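Glucosidase 2 subunit beta (Schizosaccharomyces pombe, PDB 4XQM) binds mannose-rich N-glycans through its MRH lectin domain, the part in this structure, as the non-catalytic subunit of the endoplasmic reticulum glucosidase that trims glucose from them. Local coordinates at residues E71-L76 / K86-A91. Residues are numbered along the deposited sequence; the frame is centred on the assembly and turned at random.
Sequences EIVSVL and KMKSPA
A classic beta bulge interrupts the antiparallel hairpin of strands 71-77 and 82-89 where Val73 and Ser74 together face Lys86. Lys86 O takes two backbone donors, Val73 N at 2.7 Å and, weakly, Ser74 N at 3.3 Å; Lys86 N returns a bond to Ser74 O. Beyond the bulge, Glu71 and Lys88 form a regular hydrogen-bonded pair, Glu71 N to Lys88 O (2.9 Å) and Lys88 N to Glu71 O. Between them Ile72 and Met87 make a non-hydrogen-bonded pair whose side chains cross obliquely on the inner face, Met87 CE reaching Ile72 CG1 at 4.2 Å. Thr9 and Val20 of strands 8-13 and 16-21 touch both side chains, burying them in the core. Glu71, Ser74, Lys86 and Lys88 occupy the other face. There Glu71 and Lys88 run side by side: OE2 lies 3.7 Å from Lys88 CE but 4.2 Å from NZ, too far for a salt bridge, though the opposite charges probably attract. The extra residue lets Val73 turn toward the partner strand; its CG2, anti to the carbonyl carbon, meets Lys88 CD at 3.6 Å. Arg11 NH1 of strand 8-13 bonds Ile72 O, just before the bulge, and weakly Val73 O within it. Strand 82-89 also pairs with strand 59-66, and the bulged hairpin thus closes one margin of the beta-rich MRH fold, with the Ile72 side chain about 13 Å from the bound mannose.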
loop_
_atom_site.group_PDB
_atom_site.type_symbol
_atom_site.label_atom_id
_atom_site.label_comp_id
_atom_site.label_asym_id
_atom_site.label_seq_id
_atom_site.Cartn_x
_atom_site.Cartn_y
_atom_site.Cartn_z
ATOM N N GLU A 71 5.950 -5.688 7.431
ATOM C CA GLU A 71 7.057 -5.466 6.511
ATOM C C GLU A 71 6.534 -5.147 5.109
ATOM O O GLU A 71 5.613 -5.808 4.621
ATOM C CB GLU A 71 7.930 -6.726 6.462
ATOM C CG GLU A 71 8.965 -6.747 5.343
ATOM C CD GLU A 71 9.695 -8.087 5.238
ATOM O OE1 GLU A 71 10.620 -8.191 4.400
ATOM O OE2 GLU A 71 9.344 -9.033 5.983
ATOM N N ILE A 72 7.104 -4.121 4.475
ATOM C CA ILE A 72 6.879 -3.915 3.049
ATOM C C ILE A 72 7.960 -4.721 2.331
ATOM O O ILE A 72 9.148 -4.411 2.437
ATOM C CB ILE A 72 6.943 -2.419 2.670
ATOM C CG1 ILE A 72 5.737 -1.673 3.262
ATOM C CG2 ILE A 72 6.990 -2.227 1.150
ATOM C CD1 ILE A 72 5.818 -0.143 3.094
ATOM N N VAL A 73 7.537 -5.784 1.652
ATOM C CA VAL A 73 8.451 -6.727 1.002
ATOM C C VAL A 73 8.979 -6.139 -0.295
ATOM O O VAL A 73 10.175 -6.203 -0.560
ATOM C CB VAL A 73 7.756 -8.085 0.748
ATOM C CG1 VAL A 73 8.632 -9.005 -0.096
ATOM C CG2 VAL A 73 7.440 -8.743 2.087
ATOM N N SER A 74 8.088 -5.552 -1.096
ATOM C CA SER A 74 8.486 -4.928 -2.357
ATOM C C SER A 74 7.465 -3.907 -2.833
ATOM O O SER A 74 6.279 -4.003 -2.504
ATOM C CB SER A 74 8.699 -5.988 -3.447
ATOM O OG SER A 74 7.503 -6.710 -3.713
ATOM N N VAL A 75 7.946 -2.934 -3.605
ATOM C CA VAL A 75 7.082 -2.054 -4.374
ATOM C C VAL A 75 7.462 -2.172 -5.841
ATOM O O VAL A 75 8.634 -2.020 -6.189
ATOM C CB VAL A 75 7.211 -0.583 -3.928
ATOM C CG1 VAL A 75 6.399 0.319 -4.854
ATOM C CG2 VAL A 75 6.767 -0.410 -2.477
ATOM N N LEU A 76 6.487 -2.474 -6.694
ATOM C CA LEU A 76 6.720 -2.535 -8.138
ATOM C C LEU A 76 5.861 -1.487 -8.834
ATOM O O LEU A 76 4.650 -1.409 -8.608
ATOM C CB LEU A 76 6.380 -3.927 -8.682
ATOM C CG LEU A 76 6.778 -4.198 -10.132
ATOM C CD1 LEU A 76 8.294 -4.312 -10.231
ATOM C CD2 LEU A 76 6.112 -5.462 -10.678
ATOM N N LYS A 86 3.806 -5.572 -2.063
ATOM C CA LYS A 86 3.695 -6.832 -1.328
ATOM C C LYS A 86 4.125 -6.630 0.125
ATOM O O LYS A 86 5.132 -5.961 0.393
ATOM C CB LYS A 86 4.545 -7.916 -1.997
ATOM C CG LYS A 86 4.369 -9.306 -1.385
ATOM C CD LYS A 86 5.021 -10.372 -2.264
ATOM C CE LYS A 86 5.128 -11.696 -1.518
ATOM N NZ LYS A 86 5.979 -12.687 -2.248
ATOM N N MET A 87 3.355 -7.193 1.056
ATOM C CA MET A 87 3.633 -7.040 2.480
ATOM C C MET A 87 3.493 -8.340 3.252
ATOM O O MET A 87 2.804 -9.249 2.818
ATOM C CB MET A 87 2.657 -6.036 3.108
ATOM C CG MET A 87 2.673 -4.659 2.500
ATOM S SD MET A 87 1.626 -3.530 3.443
ATOM C CE MET A 87 2.433 -3.548 5.045
ATOM N N LYS A 88 4.143 -8.399 4.409
ATOM C CA LYS A 88 3.823 -9.387 5.435
ATOM C C LYS A 88 3.303 -8.655 6.662
ATOM O O LYS A 88 3.692 -7.499 6.913
ATOM C CB LYS A 88 5.051 -10.241 5.772
ATOM C CG LYS A 88 5.332 -11.271 4.677
ATOM C CD LYS A 88 6.805 -11.447 4.359
ATOM C CE LYS A 88 7.552 -12.169 5.448
ATOM N NZ LYS A 88 8.663 -13.024 4.885
ATOM N N SER A 89 2.416 -9.305 7.414
ATOM C CA SER A 89 1.836 -8.690 8.609
ATOM C C SER A 89 1.095 -9.728 9.428
ATOM O O SER A 89 0.424 -10.597 8.860
ATOM C CB SER A 89 0.842 -7.582 8.243
ATOM O OG SER A 89 0.197 -7.104 9.416
ATOM N N PRO A 90 1.205 -9.640 10.761
ATOM C CA PRO A 90 0.385 -10.501 11.622
ATOM C C PRO A 90 -1.108 -10.279 11.382
ATOM O O PRO A 90 -1.896 -11.175 11.676
ATOM C CB PRO A 90 0.763 -10.054 13.040
ATOM C CG PRO A 90 2.117 -9.453 12.904
ATOM C CD PRO A 90 2.143 -8.808 11.537
ATOM N N ALA A 91 -1.493 -9.125 10.834
ATOM C CA ALA A 91 -2.900 -8.862 10.515
ATOM C C ALA A 91 -3.475 -9.919 9.572
ATOM O O ALA A 91 -4.688 -10.180 9.579
ATOM C CB ALA A 91 -3.059 -7.498 9.895
#